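Local coordinates for protein monomethylamine methyltransferase MtmB1 (Methanosarcina barkeri, PDB 1NTH) that transfers the methyl group of monomethylamine to the corrinoid cofactor of its partner protein MtmC, an early step of methanogenesis from methylamine, at residues Q41-D46 and M59-K64; T131-S136 and G366-K371; T375-G380 and A419-T424. All blocks are in the same frame, centred on the assembly; numbering follows the deposited sequence.

Interaction 1: residues Q41-D46 and M59-K64; sequences QKYGLD and MEKLFK
The ring of Y43 lies over the backbone of helix 56-73, with the carbonyl oxygen of K61 3.8 Å above one face of the Y43 ring and displaced toward its rim. Further along the ring, K64 CB approaches Y43 CE2 obliquely at 3.7 Å, and the two side chains cross at about a right angle. K64 touches through CB, and the rest of its chain, in the conformer given, runs away from the contact. The side chains of K61 and Y43 lie alongside each other and point in opposite directions. The K61 chain bends once, at chi3 (-63°), which brings CE round to the Y43 carbonyl; K61 NZ then donates to Y43 O at 2.9 Å. The C=O...N angle of 157° puts the ammonium close to straight beyond the oxygen, only 19° from the carbonyl plane. That oxygen sits where the helix 24-42 ends in a Schellman motif: G44 takes a positive phi, a conformation easy for glycine, and its N bonds back to Q41 O. L45 supplies the apolar part. L45 CD2 rests 3.9 Å from K61 CB, while L45 CD1 meets L62 CD1 at 4.0 Å. Both leucines also reach helix 271-288, so branched aliphatic residues suit this buried edge. Y43 OH hydrogen-bonds to E68, one turn beyond K64 on helix 56-73. A positive lysine thus meets the C-terminal end of a helix, where carbonyls carry partial negative charge; this is likely to add a favourable electrostatic term to the joint between two consecutive helices.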
loop_
_atom_site.group_PDB
_atom_site.type_symbol
_atom_site.label_atom_id
_atom_site.label_comp_id
_atom_site.label_asym_id
_atom_site.label_seq_id
_atom_site.Cartn_x
_atom_site.Cartn_y
_atom_site.Cartn_z
ATOM N N GLN A 41 44.349 -15.449 30.389
ATOM C CA GLN A 41 45.038 -15.997 31.550
ATOM C C GLN A 41 44.258 -15.793 32.847
ATOM O O GLN A 41 44.150 -16.711 33.659
ATOM C CB GLN A 41 46.437 -15.377 31.663
ATOM C CG GLN A 41 47.305 -15.945 32.788
ATOM C CD GLN A 41 47.393 -17.464 32.783
ATOM O OE1 GLN A 41 47.357 -18.105 31.729
ATOM N NE2 GLN A 41 47.525 -18.046 33.969
ATOM N N LYS A 42 43.707 -14.600 33.041
ATOM C CA LYS A 42 42.944 -14.320 34.250
ATOM C C LYS A 42 41.760 -15.261 34.431
ATOM O O LYS A 42 41.459 -15.671 35.552
ATOM C CB LYS A 42 42.431 -12.875 34.210
ATOM C CG LYS A 42 41.347 -12.554 35.232
ATOM C CD LYS A 42 40.748 -11.172 34.995
ATOM C CE LYS A 42 39.588 -10.901 35.941
ATOM N NZ LYS A 42 39.000 -9.548 35.740
ATOM N N TYR A 43 41.095 -15.617 33.337
ATOM C CA TYR A 43 39.956 -16.528 33.422
ATOM C C TYR A 43 40.349 -17.973 33.138
ATOM O O TYR A 43 39.506 -18.868 33.164
ATOM C CB TYR A 43 38.842 -16.090 32.464
ATOM C CG TYR A 43 38.092 -14.868 32.936
ATOM C CD1 TYR A 43 38.414 -13.598 32.460
ATOM C CD2 TYR A 43 37.075 -14.979 33.882
ATOM C CE1 TYR A 43 37.739 -12.466 32.917
ATOM C CE2 TYR A 43 36.395 -13.857 34.346
ATOM C CZ TYR A 43 36.731 -12.606 33.859
ATOM O OH TYR A 43 36.054 -11.499 34.312
ATOM N N GLY A 44 41.632 -18.195 32.870
ATOM C CA GLY A 44 42.118 -19.537 32.594
ATOM C C GLY A 44 41.398 -20.243 31.463
ATOM O O GLY A 44 41.089 -21.431 31.559
ATOM N N LEU A 45 41.139 -19.525 30.377
ATOM C CA LEU A 45 40.440 -20.119 29.246
ATOM C C LEU A 45 41.274 -21.173 28.527
ATOM O O LEU A 45 42.425 -20.936 28.165
ATOM C CB LEU A 45 40.010 -19.030 28.259
ATOM C CG LEU A 45 39.122 -17.929 28.842
ATOM C CD1 LEU A 45 38.728 -16.958 27.734
ATOM C CD2 LEU A 45 37.880 -18.540 29.483
ATOM N N ASP A 46 40.674 -22.342 28.332
ATOM C CA ASP A 46 41.314 -23.465 27.659
ATOM C C ASP A 46 40.188 -24.277 27.025
ATOM O O ASP A 46 39.393 -24.897 27.733
ATOM C CB ASP A 46 42.066 -24.330 28.675
ATOM C CG ASP A 46 42.894 -25.423 28.019
ATOM O OD1 ASP A 46 42.667 -25.720 26.829
ATOM O OD2 ASP A 46 43.771 -25.993 28.703
ATOM N N MET A 59 32.493 -21.836 29.754
ATOM C CA MET A 59 31.699 -20.962 28.897
ATOM C C MET A 59 31.355 -19.667 29.618
ATOM O O MET A 59 31.410 -18.589 29.028
ATOM C CB MET A 59 30.419 -21.675 28.459
ATOM C CG MET A 59 30.671 -22.826 27.504
ATOM S SD MET A 59 29.209 -23.854 27.281
ATOM C CE MET A 59 28.132 -22.705 26.420
ATOM N N GLU A 60 31.003 -19.771 30.897
ATOM C CA GLU A 60 30.665 -18.585 31.670
ATOM C C GLU A 60 31.878 -17.671 31.804
ATOM O O GLU A 60 31.746 -16.449 31.774
ATOM C CB GLU A 60 30.140 -18.967 33.056
ATOM C CG GLU A 60 29.885 -17.767 33.953
ATOM C CD GLU A 60 29.096 -18.118 35.198
ATOM O OE1 GLU A 60 29.381 -19.169 35.810
ATOM O OE2 GLU A 60 28.196 -17.334 35.568
ATOM N N LYS A 61 33.062 -18.256 31.948
ATOM C CA LYS A 61 34.269 -17.443 32.056
ATOM C C LYS A 61 34.549 -16.760 30.719
ATOM O O LYS A 61 35.010 -15.620 30.683
ATOM C CB LYS A 61 35.459 -18.305 32.483
ATOM C CG LYS A 61 35.323 -18.830 33.905
ATOM C CD LYS A 61 36.598 -19.491 34.398
ATOM C CE LYS A 61 36.960 -20.709 33.568
ATOM N NZ LYS A 61 38.257 -21.307 34.009
ATOM N N LEU A 62 34.259 -17.453 29.623
ATOM C CA LEU A 62 34.461 -16.875 28.296
ATOM C C LEU A 62 33.508 -15.697 28.112
ATOM O O LEU A 62 33.877 -14.674 27.537
ATOM C CB LEU A 62 34.209 -17.918 27.202
ATOM C CG LEU A 62 34.140 -17.377 25.767
ATOM C CD1 LEU A 62 35.430 -16.635 25.423
ATOM C CD2 LEU A 62 33.905 -18.526 24.791
ATOM N N PHE A 63 32.279 -15.839 28.599
ATOM C CA PHE A 63 31.314 -14.754 28.472
ATOM C C PHE A 63 31.796 -13.544 29.262
ATOM O O PHE A 63 31.765 -12.414 28.770
ATOM C CB PHE A 63 29.937 -15.179 28.988
ATOM C CG PHE A 63 28.909 -14.085 28.921
ATOM C CD1 PHE A 63 28.432 -13.636 27.693
ATOM C CD2 PHE A 63 28.454 -13.469 30.082
ATOM C CE1 PHE A 63 27.511 -12.592 27.623
ATOM C CE2 PHE A 63 27.533 -12.423 30.022
ATOM C CZ PHE A 63 27.065 -11.984 28.789
ATOM N N LYS A 64 32.237 -13.782 30.493
ATOM C CA LYS A 64 32.725 -12.696 31.334
ATOM C C LYS A 64 33.937 -12.028 30.694
ATOM O O LYS A 64 34.076 -10.809 30.747
ATOM C CB LYS A 64 33.082 -13.220 32.726
ATOM C CG LYS A 64 31.865 -13.629 33.542
ATOM C CD LYS A 64 32.284 -14.119 34.920
ATOM C CE LYS A 64 31.074 -14.467 35.771
ATOM N NZ LYS A 64 31.462 -14.954 37.126
#

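Interaction 2: residues T131-S136 and G366-K371; sequences TGSPIS and GVASAK
T131 and A368 make the apolar part of this buried contact. The A368 methyl points at the other segment, where T131 CB stands 3.7 Å from A368 CB and T131 CG2 adds a touch at 3.8 Å. S133 OG approaches A368 CB from a different direction, at 3.6 Å. A single methyl suits a place hemmed in by two hydroxyl-bearing side chains.

The polar approach is of another kind. T131 OG1 is anti to the carbonyl carbon (chi1 -49°), which sets it above the peptide plane joining G366 to V367, 2.9 Å from G366 C and 3.1 Å from V367 N, while CG2 is anti to the backbone N. The OG1 hydrogen bond goes instead to G129 O, as that of S133 OG goes to P130 O. In the TIM barrel these loops leave the C-terminal ends of the parallel neighbours 125-128 and 363-366; beyond the strand ends the two segments meet by packing, with no hydrogen bond between them.

The backbone conformations are special on both sides. T131 has positive phi, 54°, uncommon for a beta-branched residue. The peptide before V367 is cis, and A368 is the centre of an inverse gamma turn, with a weak bond from S369 N to V367 O. A side chain on G366 would collide with V367 CG2, which probably accounts for the glycine.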
loop_
_atom_site.group_PDB
_atom_site.type_symbol
_atom_site.label_atom_id
_atom_site.label_comp_id
_atom_site.label_asym_id
_atom_site.label_seq_id
_atom_site.Cartn_x
_atom_site.Cartn_y
_atom_site.Cartn_z
ATOM N N THR A 131 27.075 -14.961 -1.510
ATOM C CA THR A 131 27.702 -14.512 -0.276
ATOM C C THR A 131 28.745 -13.417 -0.508
ATOM O O THR A 131 29.898 -13.519 -0.070
ATOM C CB THR A 131 28.327 -15.730 0.450
ATOM O OG1 THR A 131 27.350 -16.778 0.518
ATOM C CG2 THR A 131 28.737 -15.385 1.864
ATOM N N GLY A 132 28.322 -12.365 -1.204
ATOM C CA GLY A 132 29.192 -11.232 -1.468
ATOM C C GLY A 132 30.267 -11.427 -2.514
ATOM O O GLY A 132 31.088 -10.534 -2.730
ATOM N N SER A 133 30.266 -12.583 -3.169
ATOM C CA SER A 133 31.260 -12.877 -4.197
ATOM C C SER A 133 30.933 -12.163 -5.507
ATOM O O SER A 133 29.768 -11.899 -5.809
ATOM C CB SER A 133 31.332 -14.387 -4.432
ATOM O OG SER A 133 31.633 -15.069 -3.225
ATOM N N PRO A 134 31.962 -11.830 -6.302
ATOM C CA PRO A 134 31.748 -11.143 -7.580
ATOM C C PRO A 134 31.051 -12.029 -8.611
ATOM O O PRO A 134 31.473 -13.162 -8.859
ATOM C CB PRO A 134 33.163 -10.745 -8.002
ATOM C CG PRO A 134 34.005 -11.834 -7.412
ATOM C CD PRO A 134 33.400 -12.018 -6.039
ATOM N N ILE A 135 29.983 -11.502 -9.200
ATOM C CA ILE A 135 29.204 -12.217 -10.202
ATOM C C ILE A 135 29.079 -11.360 -11.464
ATOM O O ILE A 135 28.799 -10.163 -11.381
ATOM C CB ILE A 135 27.780 -12.529 -9.676
ATOM C CG1 ILE A 135 27.861 -13.376 -8.399
ATOM C CG2 ILE A 135 26.965 -13.229 -10.757
ATOM C CD1 ILE A 135 28.525 -14.737 -8.588
ATOM N N SER A 136 29.294 -11.975 -12.623
ATOM C CA SER A 136 29.193 -11.269 -13.899
ATOM C C SER A 136 27.768 -10.771 -14.119
ATOM O O SER A 136 26.801 -11.464 -13.805
ATOM C CB SER A 136 29.594 -12.194 -15.053
ATOM O OG SER A 136 30.939 -12.619 -14.918
ATOM N N GLY A 366 25.778 -18.710 3.418
ATOM C CA GLY A 366 26.820 -19.189 2.519
ATOM C C GLY A 366 26.310 -19.444 1.112
ATOM O O GLY A 366 25.121 -19.286 0.855
ATOM N N VAL A 367 27.174 -19.892 0.200
ATOM C CA VAL A 367 28.577 -20.185 0.483
ATOM C C VAL A 367 29.492 -19.402 -0.459
ATOM O O VAL A 367 29.333 -19.462 -1.676
ATOM C CB VAL A 367 28.846 -21.698 0.288
ATOM C CG1 VAL A 367 30.322 -22.004 0.476
ATOM C CG2 VAL A 367 27.989 -22.507 1.260
ATOM N N ALA A 368 30.447 -18.665 0.100
ATOM C CA ALA A 368 31.370 -17.901 -0.730
ATOM C C ALA A 368 32.548 -18.803 -1.095
ATOM O O ALA A 368 33.646 -18.669 -0.555
ATOM C CB ALA A 368 31.855 -16.677 0.012
ATOM N N SER A 369 32.295 -19.729 -2.011
ATOM C CA SER A 369 33.309 -20.674 -2.459
ATOM C C SER A 369 34.515 -19.963 -3.062
ATOM O O SER A 369 34.422 -18.810 -3.482
ATOM C CB SER A 369 32.694 -21.633 -3.475
ATOM O OG SER A 369 31.538 -22.240 -2.922
ATOM N N ALA A 370 35.648 -20.663 -3.102
ATOM C CA ALA A 370 36.882 -20.096 -3.635
ATOM C C ALA A 370 37.231 -18.820 -2.875
ATOM O O ALA A 370 37.749 -17.859 -3.451
ATOM C CB ALA A 370 36.732 -19.803 -5.124
ATOM N N LYS A 371 36.935 -18.826 -1.577
ATOM C CA LYS A 371 37.202 -17.696 -0.691
ATOM C C LYS A 371 36.463 -16.421 -1.091
ATOM O O LYS A 371 36.805 -15.329 -0.640
ATOM C CB LYS A 371 38.710 -17.428 -0.617
ATOM C CG LYS A 371 39.504 -18.636 -0.143
ATOM C CD LYS A 371 40.994 -18.344 -0.040
ATOM C CE LYS A 371 41.765 -19.619 0.260
ATOM N NZ LYS A 371 43.234 -19.374 0.348
#

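Interaction 3: residues T375-G380 and A419-T424; sequences TDKTTG and APAGKT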
loop_
_atom_site.group_PDB
_atom_site.type_symbol
_atom_site.label_atom_id
_atom_site.label_comp_id
_atom_site.label_asym_id
_atom_site.label_seq_id
_atom_site.Cartn_x
_atom_site.Cartn_y
_atom_site.Cartn_z
ATOM N N THR A 375 35.443 -14.481 -9.590
ATOM C CA THR A 375 34.212 -14.215 -10.320
ATOM C C THR A 375 33.450 -15.462 -10.759
ATOM O O THR A 375 34.013 -16.382 -11.358
ATOM C CB THR A 375 34.494 -13.339 -11.554
ATOM O OG1 THR A 375 35.128 -12.127 -11.132
ATOM C CG2 THR A 375 33.197 -12.997 -12.279
ATOM N N ASP A 376 32.161 -15.470 -10.432
ATOM C CA ASP A 376 31.234 -16.545 -10.773
ATOM C C ASP A 376 31.486 -17.915 -10.150
ATOM O O ASP A 376 30.859 -18.896 -10.551
ATOM C CB ASP A 376 31.131 -16.686 -12.298
ATOM C CG ASP A 376 30.624 -15.419 -12.966
ATOM O OD1 ASP A 376 29.823 -14.694 -12.332
ATOM O OD2 ASP A 376 31.009 -15.150 -14.127
ATOM N N LYS A 377 32.375 -17.999 -9.165
ATOM C CA LYS A 377 32.632 -19.290 -8.539
ATOM C C LYS A 377 31.832 -19.553 -7.264
ATOM O O LYS A 377 32.395 -19.766 -6.190
ATOM C CB LYS A 377 34.131 -19.486 -8.279
ATOM C CG LYS A 377 34.917 -19.739 -9.566
ATOM C CD LYS A 377 36.254 -20.422 -9.314
ATOM C CE LYS A 377 36.932 -20.764 -10.634
ATOM N NZ LYS A 377 38.214 -21.503 -10.445
ATOM N N THR A 378 30.509 -19.533 -7.408
ATOM C CA THR A 378 29.575 -19.806 -6.319
ATOM C C THR A 378 28.293 -20.318 -6.968
ATOM O O THR A 378 27.826 -19.742 -7.951
ATOM C CB THR A 378 29.210 -18.536 -5.503
ATOM O OG1 THR A 378 28.606 -17.566 -6.369
ATOM C CG2 THR A 378 30.443 -17.933 -4.850
ATOM N N THR A 379 27.734 -21.404 -6.442
ATOM C CA THR A 379 26.487 -21.935 -6.993
ATOM C C THR A 379 25.586 -22.468 -5.885
ATOM O O THR A 379 26.042 -22.741 -4.773
ATOM C CB THR A 379 26.722 -23.092 -7.989
ATOM O OG1 THR A 379 26.884 -24.317 -7.265
ATOM C CG2 THR A 379 27.956 -22.834 -8.844
ATOM N N GLY A 380 24.307 -22.626 -6.208
ATOM C CA GLY A 380 23.344 -23.123 -5.242
ATOM C C GLY A 380 23.638 -24.506 -4.691
ATOM O O GLY A 380 23.137 -24.862 -3.629
ATOM N N ALA A 419 44.256 -26.503 -2.252
ATOM C CA ALA A 419 42.810 -26.570 -2.431
ATOM C C ALA A 419 42.469 -26.392 -3.908
ATOM O O ALA A 419 42.946 -25.460 -4.553
ATOM C CB ALA A 419 42.129 -25.487 -1.602
ATOM N N PRO A 420 41.635 -27.288 -4.463
ATOM C CA PRO A 420 41.241 -27.212 -5.874
ATOM C C PRO A 420 40.473 -25.931 -6.204
ATOM O O PRO A 420 39.559 -25.542 -5.478
ATOM C CB PRO A 420 40.401 -28.473 -6.064
ATOM C CG PRO A 420 39.809 -28.693 -4.710
ATOM C CD PRO A 420 40.975 -28.422 -3.795
ATOM N N ALA A 421 40.855 -25.291 -7.306
ATOM C CA ALA A 421 40.242 -24.039 -7.749
ATOM C C ALA A 421 38.757 -24.160 -8.064
ATOM O O ALA A 421 38.007 -23.193 -7.934
ATOM C CB ALA A 421 40.985 -23.504 -8.969
ATOM N N GLY A 422 38.333 -25.341 -8.492
ATOM C CA GLY A 422 36.930 -25.534 -8.805
ATOM C C GLY A 422 36.510 -24.891 -10.111
ATOM O O GLY A 422 37.346 -24.439 -10.895
ATOM N N LYS A 423 35.201 -24.831 -10.332
ATOM C CA LYS A 423 34.660 -24.268 -11.560
ATOM C C LYS A 423 33.700 -23.112 -11.340
ATOM O O LYS A 423 33.190 -22.911 -10.238
ATOM C CB LYS A 423 33.942 -25.366 -12.348
ATOM C CG LYS A 423 34.844 -26.521 -12.751
ATOM C CD LYS A 423 34.098 -27.530 -13.601
ATOM C CE LYS A 423 35.031 -28.625 -14.099
ATOM N NZ LYS A 423 34.329 -29.562 -15.017
ATOM N N THR A 424 33.463 -22.351 -12.402
ATOM C CA THR A 424 32.538 -21.229 -12.342
ATOM C C THR A 424 31.138 -21.786 -12.549
ATOM O O THR A 424 30.968 -22.939 -12.952
ATOM C CB THR A 424 32.797 -20.204 -13.461
ATOM O OG1 THR A 424 32.650 -20.843 -14.735
ATOM C CG2 THR A 424 34.192 -19.611 -13.339
#
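K377 lies in the loop that runs from strand 363-366 of the TIM barrel to helix 380-393, and its side chain reaches the 419-424 loop. Extended beyond CG, it carries NZ to two carbonyls: K377 NZ donates to A421 O at 3.0 Å and to G422 O at 3.1 Å. Both are met from above the carbonyl plane, 71° and 63° out of it, so one ammonium clasps two successive peptides. The methylenes pack on the way, K377 CG lying 3.7 Å from K423 O and 3.8 Å from T424 CG2; this K423 carbonyl is buried with no hydrogen-bond partner. An alanine here would probably leave the carbonyls of A421 and G422 without their charged mate and open a gap beside T424 CG2. G422 adopts a positive phi, readily available to glycine. T424 CA makes a CA-H...O contact with D376 O at 3.4 Å.

Further out, T424 is the N-cap of helix 425-428, and its backbone N bonds to E427. K423 forms a salt bridge to E439. T379, the N-cap of helix 380-393, directs OG1 to M381 N.

In the fold
Interactions 1, 2 and 3 follow one another along the chain. Interaction 1 joins helices 24-42 and 56-73 on one side of the molecule; its centre is about 35 Å from that of interaction 2 and 39 Å from that of interaction 3, across the centre of the chain. Interactions 2 and 3 are neighbours, with centres 8 Å apart, and share the long connection from barrel strand 363-366 to helix 380-393. They touch directly: D376 N probably bonds to P134 O, and D376 OD2 to S136 OG. This connection is therefore held by two partners, strand 134-135 with the residue after it and the 419-424 loop, so that the region before helix 425-428 is tied to the barrel.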